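PDB 6EI3: proton-dependent oligopeptide transporter family protein from Xanthomonas campestris, which transports small peptides across the membrane, probably importing them with protons, and is captured here in an auto-inhibited state. Local coordinates for the (2S)-2,3-dihydroxypropyl(7Z)-pentadec-7-enoate site. Residues are numbered along the deposited sequence; one frame, centred on the assembly and turned at random.

Site 1 and site 2 are both monoacylglycerol sites on the membrane-embedded helices of one transporter chain, and the centres of their C-alpha atoms lie about 16 Å apart. Helix 471-495 serves both: it gives Phe482 and Tyr493 to site 1, and Phe484, Leu488, Gly491 and Arg495, among others, to site 2. Site 1 otherwise draws on helices 248-270, 281-306 and 430-456, whereas site 2 adds helix 363-389 and Trp359. Lipid thus lies along more than one side of the same helix. Monoacylglycerols such as this one are common crystallisation lipids, so these molecules probably mark lipid-facing grooves rather than transported substrate.

Site 1: the (2S)-2,3-dihydroxypropyl(7Z)-pentadec-7-enoate site. Residues 257, 260-261, 264-265, 268, 290-291, 293-294, 297, 300-301, 447, 482, 493. With 78M ((2S)-2,3-dihydroxypropyl(7Z)-pentadec-7-enoate), chain B.
The glycerol head of a poorly ordered monoacylglycerol, which may well come from crystallisation, is anchored by Tyr493, whose phenol OH lies 2.7 Å from the terminal hydroxyl O21 in a hydrogen bond of undecided direction. O21 meets the phenol at its edge, in the ring plane; the ring has CG anti to the backbone N (chi1 -176°), and Val294 CG1 lies over one of its faces. A second polar chain holds the wall near the tail: the indole NE1 of Trp447 gives a nearly straight hydrogen bond (166° at H) to Thr300 OG1, 3.0 Å away and in the ring plane. Thr300 OG1 in turn donates to the carbonyl O of Ala297 at 2.7 Å, in the carbonyl plane, and the hydroxyl sits in the crowded position between backbone N and carbonyl carbon (chi1 62°).

Trp268 lays one indole face against the head in a CH-pi contact, its CD2 3.5 Å from glycerol carbon C17. The other Val294 methyl, CG2, reaches ester oxygen O2 at 3.4 Å. Beyond the ester the chain runs between two helices: Ala261 and Val257 flank it from one, Leu293 and Ala297 from the other, with Ala297 CB 3.7 Å from the olefinic C7. The tail then bends past Trp447, whose CZ2 lies 3.7 Å from C14, and ends near Pro301 CG and the ring of Phe482.

Within this major facilitator superfamily fold, the lipid fills a groove between helices 248-270 and 281-306, closed at the tail by Trp447 of helix 430-456 and bordered by helix 471-495.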
# COMPACT_ATOMS: atom_id res chain seq x y z
N VAL A 257 4.08 -13.36 -5.76
CA VAL A 257 2.83 -13.54 -6.51
C VAL A 257 2.62 -15.01 -6.88
O VAL A 257 1.49 -15.52 -6.77
CB VAL A 257 2.78 -12.60 -7.75
CG1 VAL A 257 1.60 -12.95 -8.67
CG2 VAL A 257 2.72 -11.14 -7.31
N LEU A 260 1.70 -16.95 -3.70
CA LEU A 260 0.32 -16.65 -3.28
C LEU A 260 -0.69 -17.41 -4.15
O LEU A 260 -1.63 -17.99 -3.62
CB LEU A 260 0.04 -15.13 -3.31
CG LEU A 260 0.75 -14.28 -2.23
CD1 LEU A 260 0.68 -12.79 -2.56
CD2 LEU A 260 0.17 -14.55 -0.83
N ALA A 261 -0.49 -17.41 -5.47
CA ALA A 261 -1.39 -18.09 -6.40
C ALA A 261 -1.36 -19.62 -6.27
O ALA A 261 -2.43 -20.24 -6.20
CB ALA A 261 -1.09 -17.66 -7.83
N GLY A 264 -2.24 -20.68 -2.40
CA GLY A 264 -3.64 -20.28 -2.27
C GLY A 264 -4.58 -21.16 -3.08
O GLY A 264 -5.51 -21.77 -2.52
N GLY A 265 -4.30 -21.28 -4.38
CA GLY A 265 -5.07 -22.09 -5.32
C GLY A 265 -5.00 -23.57 -5.01
O GLY A 265 -5.96 -24.31 -5.25
N TRP A 268 -7.24 -24.13 -1.99
CA TRP A 268 -8.62 -24.08 -2.49
C TRP A 268 -9.05 -25.45 -3.02
O TRP A 268 -10.19 -25.87 -2.81
CB TRP A 268 -8.77 -23.00 -3.58
CG TRP A 268 -10.17 -22.88 -4.12
CD1 TRP A 268 -10.68 -23.50 -5.22
CD2 TRP A 268 -11.26 -22.16 -3.53
NE1 TRP A 268 -12.01 -23.20 -5.36
CE2 TRP A 268 -12.40 -22.38 -4.34
CE3 TRP A 268 -11.38 -21.33 -2.40
CZ2 TRP A 268 -13.64 -21.80 -4.06
CZ3 TRP A 268 -12.61 -20.74 -2.13
CH2 TRP A 268 -13.73 -21.00 -2.94
N LEU A 290 -9.79 -17.09 1.34
CA LEU A 290 -9.33 -17.30 -0.03
C LEU A 290 -10.16 -16.54 -1.06
O LEU A 290 -9.61 -16.05 -2.04
CB LEU A 290 -9.21 -18.78 -0.39
CG LEU A 290 -8.16 -19.57 0.38
CD1 LEU A 290 -8.32 -21.06 0.13
CD2 LEU A 290 -6.71 -19.08 0.06
N ARG A 291 -11.47 -16.40 -0.82
CA ARG A 291 -12.35 -15.60 -1.67
C ARG A 291 -11.94 -14.13 -1.57
O ARG A 291 -11.93 -13.44 -2.59
CB ARG A 291 -13.81 -15.78 -1.26
CG ARG A 291 -14.37 -17.12 -1.65
CD ARG A 291 -15.88 -17.09 -1.53
NE ARG A 291 -16.46 -18.43 -1.50
CZ ARG A 291 -16.84 -19.05 -0.39
NH1 ARG A 291 -16.68 -18.46 0.80
NH2 ARG A 291 -17.38 -20.25 -0.45
N LEU A 293 -8.84 -13.06 -0.86
CA LEU A 293 -7.56 -12.99 -1.56
C LEU A 293 -7.79 -12.71 -3.06
O LEU A 293 -7.03 -11.93 -3.64
CB LEU A 293 -6.72 -14.27 -1.32
CG LEU A 293 -5.34 -14.38 -2.04
CD1 LEU A 293 -4.36 -13.30 -1.58
CD2 LEU A 293 -4.73 -15.76 -1.85
N VAL A 294 -8.86 -13.30 -3.66
CA VAL A 294 -9.21 -13.05 -5.06
C VAL A 294 -9.67 -11.59 -5.24
O VAL A 294 -9.17 -10.91 -6.14
CB VAL A 294 -10.21 -14.08 -5.65
CG1 VAL A 294 -10.57 -13.73 -7.09
CG2 VAL A 294 -9.62 -15.48 -5.59
N ALA A 297 -6.63 -9.41 -4.96
CA ALA A 297 -5.79 -9.54 -6.17
C ALA A 297 -6.29 -8.62 -7.30
O ALA A 297 -5.51 -7.98 -8.01
CB ALA A 297 -5.77 -11.00 -6.65
N THR A 300 -5.40 -4.88 -6.80
CA THR A 300 -3.97 -4.47 -6.97
C THR A 300 -3.78 -3.39 -8.08
O THR A 300 -3.02 -2.47 -7.82
CB THR A 300 -3.02 -5.68 -7.18
OG1 THR A 300 -3.38 -6.40 -8.36
CG2 THR A 300 -3.00 -6.61 -5.99
N PRO A 301 -4.50 -3.38 -9.25
CA PRO A 301 -4.30 -2.29 -10.23
C PRO A 301 -4.71 -0.93 -9.69
O PRO A 301 -4.15 0.07 -10.12
CB PRO A 301 -5.20 -2.71 -11.39
CG PRO A 301 -5.22 -4.23 -11.29
CD PRO A 301 -5.43 -4.39 -9.81
N TRP A 447 3.28 -4.04 -10.39
CA TRP A 447 2.79 -3.80 -11.75
C TRP A 447 3.41 -2.54 -12.37
O TRP A 447 3.59 -2.49 -13.58
CB TRP A 447 1.25 -3.76 -11.84
CG TRP A 447 0.50 -4.93 -11.25
CD1 TRP A 447 -0.65 -4.87 -10.53
CD2 TRP A 447 0.86 -6.32 -11.33
NE1 TRP A 447 -1.05 -6.14 -10.17
CE2 TRP A 447 -0.14 -7.05 -10.65
CE3 TRP A 447 1.91 -7.03 -11.94
CZ2 TRP A 447 -0.12 -8.44 -10.54
CZ3 TRP A 447 1.94 -8.41 -11.82
CH2 TRP A 447 0.95 -9.10 -11.11
N PHE A 482 -5.76 -0.50 -17.98
CA PHE A 482 -5.48 -1.55 -16.99
C PHE A 482 -6.49 -1.47 -15.83
O PHE A 482 -7.01 -2.50 -15.42
CB PHE A 482 -4.01 -1.42 -16.50
CG PHE A 482 -3.50 -2.43 -15.49
CD1 PHE A 482 -3.83 -3.78 -15.58
CD2 PHE A 482 -2.64 -2.03 -14.46
CE1 PHE A 482 -3.32 -4.71 -14.66
CE2 PHE A 482 -2.12 -2.96 -13.56
CZ PHE A 482 -2.46 -4.29 -13.66
N TYR A 493 -16.49 -10.91 -11.01
CA TYR A 493 -16.24 -11.75 -9.84
C TYR A 493 -17.25 -11.39 -8.71
O TYR A 493 -17.86 -12.28 -8.13
CB TYR A 493 -14.78 -11.61 -9.34
CG TYR A 493 -14.49 -12.55 -8.19
CD1 TYR A 493 -14.21 -13.90 -8.41
CD2 TYR A 493 -14.60 -12.12 -6.87
CE1 TYR A 493 -14.01 -14.78 -7.35
CE2 TYR A 493 -14.40 -12.99 -5.80
CZ TYR A 493 -14.08 -14.31 -6.04
OH TYR A 493 -13.88 -15.15 -4.98
O21 78M B . -13.94 -17.74 -5.80
C20 78M B . -12.89 -18.30 -5.02
C18 78M B . -11.66 -18.54 -5.85
O19 78M B . -11.96 -19.42 -6.94
C17 78M B . -10.52 -19.11 -5.04
O2 78M B . -9.32 -18.86 -5.81
C1 78M B . -8.14 -18.99 -5.20
O1 78M B . -7.99 -19.45 -4.10
C2 78M B . -7.02 -18.47 -6.06
C3 78M B . -6.29 -17.29 -5.44
C4 78M B . -5.92 -16.21 -6.46
C5 78M B . -4.43 -16.01 -6.67
C6 78M B . -3.74 -15.16 -5.60
C7 78M B . -3.44 -13.78 -6.07
C8 78M B . -2.24 -13.27 -6.34
C9 78M B . -1.96 -11.88 -6.82
C10 78M B . -2.00 -11.80 -8.35
C11 78M B . -2.80 -10.64 -8.91
C12 78M B . -3.45 -10.94 -10.25
C13 78M B . -4.40 -9.88 -10.78
C15 78M B . -4.69 -7.84 -12.23
C14 78M B . -3.73 -8.69 -11.45

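Site 2: the (2S)-2,3-dihydroxypropyl(7Z)-pentadec-7-enoate site. Residues 359, 364-365, 368-369, 372-373, 376, 484, 487-488, 491-492, 494-495. With 78M ((2S)-2,3-dihydroxypropyl(7Z)-pentadec-7-enoate), chain C; 78M ((2S)-2,3-dihydroxypropyl(7Z)-pentadec-7-enoate), chain D.
Two poorly ordered monoacylglycerols, ligands C and D, run side by side over helices 363-389 and 471-495 of this POT-family, major facilitator superfamily transporter; both may derive from the crystallisation lipid. At the glycerol end Arg495, itself poorly ordered, bends at chi2 (70°) so that its guanidinium NH1 donates to the middle hydroxyl O19 of ligand D at 3.2 Å. That bond is bent (143° at H). The ester carbonyl O1 of ligand D lies near Ala494 CB and Leu364 CB, while that of ligand C lies near the backbone of Gly491.

Further along, Arg365 stretches out, its CG 3.7 Å from C3 of ligand D, and lays its guanidinium against the indole of Trp359, whose NE1 stands over the guanidinium centre, 3.6 Å from Arg365 CZ, with Arg365 NH1 over the rim of the indole face. Thr368 CG2, anti to the backbone N, touches both acyl tails, meeting C4 of ligand D at 3.7 Å and C4 of ligand C at 3.8 Å. Thr368 OG1 turns back to the carbonyl O of Leu364, as Ser369 OG does to that of Arg365, each donor above the carbonyl plane. Ser369 OG also passes the double bond of ligand D, and Trp359 CZ2 lies near its C7. Leu488 CD1 meets C3 of ligand C near its ester, and Ala487 CB its C6.

Toward the tails, Ala372 CB packs 3.7 Å from C13 of ligand D. Ligand C bends along Phe484 CB, and the Phe484 ring turns its CE1 to the terminal C15 of ligand D.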
# COMPACT_ATOMS: atom_id res chain seq x y z
N TRP A 359 -30.66 2.60 -5.75
CA TRP A 359 -29.40 1.93 -6.11
C TRP A 359 -28.58 1.80 -4.84
O TRP A 359 -27.95 2.77 -4.39
CB TRP A 359 -28.65 2.70 -7.21
CG TRP A 359 -27.54 1.93 -7.88
CD1 TRP A 359 -27.67 1.09 -8.96
CD2 TRP A 359 -26.13 2.03 -7.61
NE1 TRP A 359 -26.42 0.63 -9.34
CE2 TRP A 359 -25.46 1.20 -8.54
CE3 TRP A 359 -25.37 2.75 -6.67
CZ2 TRP A 359 -24.07 1.05 -8.54
CZ3 TRP A 359 -23.99 2.61 -6.69
CH2 TRP A 359 -23.36 1.75 -7.59
N LEU A 364 -19.29 -4.07 -2.55
CA LEU A 364 -18.73 -4.54 -3.82
C LEU A 364 -19.00 -3.59 -4.99
O LEU A 364 -18.15 -3.47 -5.88
CB LEU A 364 -19.16 -5.99 -4.13
CG LEU A 364 -18.51 -7.07 -3.25
CD1 LEU A 364 -19.11 -8.43 -3.53
CD2 LEU A 364 -16.95 -7.10 -3.40
N ARG A 365 -20.13 -2.85 -4.95
CA ARG A 365 -20.47 -1.83 -5.95
C ARG A 365 -19.55 -0.64 -5.78
O ARG A 365 -19.09 -0.08 -6.77
CB ARG A 365 -21.93 -1.37 -5.84
CG ARG A 365 -22.88 -2.17 -6.72
CD ARG A 365 -24.33 -1.86 -6.37
NE ARG A 365 -25.25 -2.42 -7.36
CZ ARG A 365 -26.57 -2.28 -7.31
NH1 ARG A 365 -27.13 -1.58 -6.33
NH2 ARG A 365 -27.34 -2.83 -8.24
N THR A 368 -16.01 -1.77 -7.17
CA THR A 368 -15.98 -1.80 -8.64
C THR A 368 -15.91 -0.37 -9.18
O THR A 368 -15.05 -0.07 -10.02
CB THR A 368 -17.26 -2.52 -9.17
OG1 THR A 368 -17.43 -3.77 -8.50
CG2 THR A 368 -17.23 -2.73 -10.68
N SER A 369 -16.80 0.52 -8.67
CA SER A 369 -16.89 1.94 -9.05
C SER A 369 -15.59 2.66 -8.74
O SER A 369 -15.19 3.52 -9.52
CB SER A 369 -18.05 2.62 -8.32
OG SER A 369 -19.29 2.01 -8.62
N ALA A 372 -12.86 1.80 -11.34
CA ALA A 372 -13.27 2.48 -12.56
C ALA A 372 -12.93 3.99 -12.51
O ALA A 372 -12.33 4.51 -13.46
CB ALA A 372 -14.76 2.27 -12.79
N PHE A 373 -13.23 4.68 -11.38
CA PHE A 373 -12.91 6.10 -11.20
C PHE A 373 -11.41 6.39 -11.21
O PHE A 373 -11.01 7.44 -11.72
CB PHE A 373 -13.59 6.71 -9.97
CG PHE A 373 -14.96 7.26 -10.29
CD1 PHE A 373 -15.09 8.51 -10.90
CD2 PHE A 373 -16.10 6.54 -10.01
CE1 PHE A 373 -16.36 9.02 -11.21
CE2 PHE A 373 -17.37 7.05 -10.30
CZ PHE A 373 -17.49 8.29 -10.91
N VAL A 376 -10.65 6.61 -14.77
CA VAL A 376 -11.12 7.92 -15.28
C VAL A 376 -10.09 9.01 -14.94
O VAL A 376 -9.81 9.86 -15.78
CB VAL A 376 -12.57 8.25 -14.80
CG1 VAL A 376 -13.06 9.60 -15.34
CG2 VAL A 376 -13.54 7.15 -15.21
N PHE A 484 -9.56 -0.00 -16.04
CA PHE A 484 -10.88 -0.32 -16.62
C PHE A 484 -11.07 -1.83 -16.76
O PHE A 484 -12.16 -2.33 -16.44
CB PHE A 484 -11.09 0.40 -17.97
CG PHE A 484 -11.23 1.90 -17.84
CD1 PHE A 484 -12.01 2.46 -16.83
CD2 PHE A 484 -10.67 2.75 -18.79
CE1 PHE A 484 -12.16 3.85 -16.73
CE2 PHE A 484 -10.83 4.14 -18.70
CZ PHE A 484 -11.56 4.68 -17.66
N ALA A 487 -11.55 -3.18 -13.28
CA ALA A 487 -12.92 -2.86 -12.83
C ALA A 487 -13.89 -3.88 -13.39
O ALA A 487 -14.75 -4.37 -12.66
CB ALA A 487 -13.31 -1.47 -13.29
N LEU A 488 -13.72 -4.23 -14.68
CA LEU A 488 -14.55 -5.22 -15.37
C LEU A 488 -14.36 -6.60 -14.73
O LEU A 488 -15.36 -7.23 -14.41
CB LEU A 488 -14.25 -5.24 -16.90
CG LEU A 488 -14.97 -6.32 -17.72
CD1 LEU A 488 -16.48 -6.10 -17.74
CD2 LEU A 488 -14.41 -6.41 -19.14
N GLY A 491 -15.86 -6.62 -11.18
CA GLY A 491 -17.31 -6.60 -11.27
C GLY A 491 -17.93 -7.93 -11.61
O GLY A 491 -19.01 -8.27 -11.08
N LEU A 492 -17.27 -8.70 -12.50
CA LEU A 492 -17.77 -10.02 -12.91
C LEU A 492 -17.60 -11.02 -11.77
O LEU A 492 -18.48 -11.84 -11.54
CB LEU A 492 -17.10 -10.51 -14.21
CG LEU A 492 -17.42 -9.70 -15.49
CD1 LEU A 492 -16.38 -9.95 -16.57
CD2 LEU A 492 -18.82 -10.02 -16.02
N ALA A 494 -17.43 -10.08 -8.45
CA ALA A 494 -18.35 -9.51 -7.46
C ALA A 494 -19.78 -9.96 -7.71
O ALA A 494 -20.49 -10.29 -6.76
CB ALA A 494 -18.26 -7.98 -7.47
N ARG A 495 -20.19 -10.04 -9.00
CA ARG A 495 -21.52 -10.49 -9.40
C ARG A 495 -21.88 -11.87 -8.82
O ARG A 495 -23.01 -12.07 -8.39
CB ARG A 495 -21.64 -10.48 -10.95
CG ARG A 495 -22.92 -11.10 -11.53
CD ARG A 495 -24.17 -10.28 -11.26
NE ARG A 495 -25.37 -10.88 -11.86
CZ ARG A 495 -26.58 -10.32 -11.84
NH1 ARG A 495 -26.76 -9.14 -11.25
NH2 ARG A 495 -27.61 -10.93 -12.40
O21 78M C . -25.41 -5.26 -10.94
C20 78M C . -24.34 -6.10 -11.37
C18 78M C . -23.62 -5.51 -12.55
O19 78M C . -24.53 -5.39 -13.66
C17 78M C . -22.42 -6.32 -12.97
O2 78M C . -21.81 -5.54 -14.03
C1 78M C . -20.49 -5.67 -14.25
O1 78M C . -19.78 -6.40 -13.62
C2 78M C . -20.05 -4.81 -15.39
C3 78M C . -18.66 -4.19 -15.22
C4 78M C . -18.62 -3.09 -14.17
C5 78M C . -18.17 -1.72 -14.67
C6 78M C . -16.69 -1.64 -15.05
C7 78M C . -16.28 -0.27 -15.49
C8 78M C . -15.98 0.13 -16.72
C9 78M C . -16.02 -0.67 -17.99
C10 78M C . -14.64 -1.09 -18.47
C11 78M C . -14.66 -2.00 -19.70
C12 78M C . -13.28 -2.46 -20.17
C13 78M C . -12.51 -1.46 -21.02
C15 78M C . -10.29 -0.80 -22.03
C14 78M C . -11.09 -1.89 -21.37
O21 78M D . -26.51 -8.57 -6.38
C20 78M D . -25.09 -8.58 -6.34
C18 78M D . -24.51 -7.72 -7.45
O19 78M D . -25.00 -8.17 -8.71
C17 78M D . -23.00 -7.72 -7.44
O2 78M D . -22.58 -6.85 -8.52
C1 78M D . -21.58 -5.99 -8.29
O1 78M D . -21.08 -5.83 -7.21
C2 78M D . -21.17 -5.27 -9.54
C3 78M D . -20.87 -3.80 -9.32
C4 78M D . -20.97 -2.95 -10.57
C5 78M D . -21.01 -1.47 -10.26
C6 78M D . -20.92 -0.56 -11.48
C7 78M D . -21.16 0.88 -11.12
C8 78M D . -20.76 1.97 -11.77
C9 78M D . -19.96 2.05 -13.04
C10 78M D . -18.49 2.43 -12.80
C11 78M D . -18.21 3.92 -12.59
C12 78M D . -18.13 4.78 -13.86
C13 78M D . -16.99 4.43 -14.81
C15 78M D . -16.12 4.49 -17.17
C14 78M D . -17.06 5.11 -16.16